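Local coordinates for chitinase A (Equisetum arvense, PDB 5BUM), which is a family 18 glycoside hydrolase, probably hydrolysing chitin, represented here by its LysM domain, a carbohydrate-binding module, at residues V8-C14 and C37-I42. Residues are numbered along the deposited sequence; the frame is centred on the assembly and turned at random.
Sequences VKSGDIC and CDNLQI
This contact joins the first strand-to-helix loop of the βααβ LysM fold (5-7, 14-21, 25-30, 45-47) to the irregular segment before its last strand. K9 to D12 form a type II turn, closed by the D12 N to K9 O hydrogen bond (3.1 Å), with G11 at the third position, where its positive phi (85°) would press a CB against the preceding carbonyl. The D12 side chain (chi1 m) folds back so that OD2 accepts K9 N at 2.9 Å and also the hydroxyl of Y6, while K9 NZ turns to T7 O. I13 is the N-cap of helix 14-21. The backbones approach at two ends, V8 CA to I42 CA 5.2 Å and C14 CA to C37 CA 5.8 Å. At the latter a disulfide forms, C14 SG to C37 SG 2.1 Å, both chi1 m, chi3 -91°. Between the ends, L40 (m, t) points toward residues 8-14: its CD1 lies 3.7 Å from D12 O and 4.1 Å from C14 SG, and its CB 4.2 Å from CG1 of V8 (chi1 t). L35 extends this apolar patch. Polar bonding thus shapes the turn internally, whereas one covalent bridge and leucine-centred apolar packing join the two loops.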
loop_
_atom_site.group_PDB
_atom_site.type_symbol
_atom_site.label_atom_id
_atom_site.label_comp_id
_atom_site.label_asym_id
_atom_site.label_seq_id
_atom_site.Cartn_x
_atom_site.Cartn_y
_atom_site.Cartn_z
ATOM N N VAL A 8 4.768 -4.387 6.087
ATOM C CA VAL A 8 6.158 -3.956 5.960
ATOM C C VAL A 8 6.611 -3.225 7.237
ATOM O O VAL A 8 5.862 -2.437 7.835
ATOM C CB VAL A 8 6.354 -3.111 4.701
ATOM C CG1 VAL A 8 7.742 -2.509 4.667
ATOM C CG2 VAL A 8 6.083 -3.944 3.466
ATOM N N LYS A 9 7.807 -3.580 7.680
ATOM C CA LYS A 9 8.460 -2.950 8.788
ATOM C C LYS A 9 9.756 -2.406 8.270
ATOM O O LYS A 9 10.194 -2.694 7.145
ATOM C CB LYS A 9 8.698 -3.927 9.932
ATOM C CG LYS A 9 7.483 -4.057 10.844
ATOM C CD LYS A 9 7.372 -5.424 11.498
ATOM C CE LYS A 9 6.929 -6.518 10.507
ATOM N NZ LYS A 9 5.450 -6.777 10.396
ATOM N N SER A 10 10.332 -1.561 9.094
ATOM C CA SER A 10 11.571 -0.859 8.805
ATOM C C SER A 10 12.673 -1.810 8.316
ATOM O O SER A 10 13.019 -2.748 9.023
ATOM C CB SER A 10 12.027 -0.152 10.100
ATOM O OG SER A 10 12.921 0.894 9.795
ATOM N N GLY A 11 13.208 -1.585 7.118
ATOM C CA GLY A 11 14.329 -2.398 6.616
ATOM C C GLY A 11 13.961 -3.718 5.932
ATOM O O GLY A 11 14.821 -4.397 5.386
ATOM N N ASP A 12 12.688 -4.091 5.953
ATOM C CA ASP A 12 12.238 -5.235 5.165
ATOM C C ASP A 12 12.507 -5.144 3.676
ATOM O O ASP A 12 12.310 -4.097 3.061
ATOM C CB ASP A 12 10.742 -5.386 5.315
ATOM C CG ASP A 12 10.364 -5.973 6.621
ATOM O OD1 ASP A 12 11.272 -6.398 7.367
ATOM O OD2 ASP A 12 9.158 -6.035 6.883
ATOM N N ILE A 13 12.881 -6.263 3.060
ATOM C CA ILE A 13 13.001 -6.303 1.581
ATOM C C ILE A 13 12.157 -7.424 1.027
ATOM O O ILE A 13 11.738 -8.343 1.758
ATOM C CB ILE A 13 14.468 -6.426 1.121
ATOM C CG1 ILE A 13 15.069 -7.781 1.558
ATOM C CG2 ILE A 13 15.286 -5.279 1.731
ATOM C CD1 ILE A 13 16.528 -7.967 1.167
ATOM N N CYS A 14 11.847 -7.347 -0.254
ATOM C CA CYS A 14 10.871 -8.289 -0.795
ATOM C C CYS A 14 11.406 -9.722 -0.712
ATOM O O CYS A 14 10.651 -10.643 -0.414
ATOM C CB CYS A 14 10.539 -7.979 -2.244
ATOM S SG CYS A 14 9.310 -6.698 -2.516
ATOM N N CYS A 37 9.242 -3.298 -5.392
ATOM C CA CYS A 37 10.138 -3.770 -4.326
ATOM C C CYS A 37 11.218 -2.745 -3.993
ATOM O O CYS A 37 11.732 -2.740 -2.874
ATOM C CB CYS A 37 10.714 -5.150 -4.698
ATOM S SG CYS A 37 9.456 -6.479 -4.632
ATOM N N ASP A 38 11.530 -1.839 -4.930
ATOM C CA ASP A 38 12.529 -0.771 -4.654
ATOM C C ASP A 38 12.003 0.337 -3.791
ATOM O O ASP A 38 12.738 1.245 -3.488
ATOM C CB ASP A 38 13.140 -0.157 -5.920
ATOM C CG ASP A 38 12.112 0.295 -6.970
ATOM O OD1 ASP A 38 10.884 0.320 -6.756
ATOM O OD2 ASP A 38 12.575 0.644 -8.077
ATOM N N ASN A 39 10.762 0.211 -3.336
ATOM C CA ASN A 39 9.996 1.341 -2.860
ATOM C C ASN A 39 8.861 0.917 -1.937
ATOM O O ASN A 39 7.706 1.329 -2.101
ATOM C CB ASN A 39 9.414 2.062 -4.077
ATOM C CG ASN A 39 8.743 3.378 -3.717
ATOM O OD1 ASN A 39 7.780 3.773 -4.380
ATOM N ND2 ASN A 39 9.242 4.062 -2.674
ATOM N N LEU A 40 9.199 0.061 -0.985
ATOM C CA LEU A 40 8.231 -0.403 -0.039
ATOM C C LEU A 40 8.072 0.670 1.012
ATOM O O LEU A 40 9.049 1.322 1.402
ATOM C CB LEU A 40 8.739 -1.656 0.636
ATOM C CG LEU A 40 8.922 -2.872 -0.230
ATOM C CD1 LEU A 40 9.566 -3.986 0.566
ATOM C CD2 LEU A 40 7.574 -3.296 -0.748
ATOM N N GLN A 41 6.843 0.817 1.491
ATOM C CA GLN A 41 6.491 1.798 2.542
ATOM C C GLN A 41 6.245 1.101 3.892
ATOM O O GLN A 41 5.639 0.006 3.954
ATOM C CB GLN A 41 5.179 2.491 2.140
ATOM C CG GLN A 41 5.055 2.878 0.665
ATOM C CD GLN A 41 6.086 3.901 0.283
ATOM O OE1 GLN A 41 6.743 3.785 -0.741
ATOM N NE2 GLN A 41 6.265 4.887 1.130
ATOM N N ILE A 42 6.655 1.735 4.973
ATOM C CA ILE A 42 6.343 1.219 6.296
ATOM C C ILE A 42 4.826 1.041 6.463
ATOM O O ILE A 42 4.050 1.901 6.062
ATOM C CB ILE A 42 6.947 2.128 7.381
ATOM C CG1 ILE A 42 8.441 1.802 7.554
ATOM C CG2 ILE A 42 6.268 1.919 8.713
ATOM C CD1 ILE A 42 9.290 3.020 7.820
#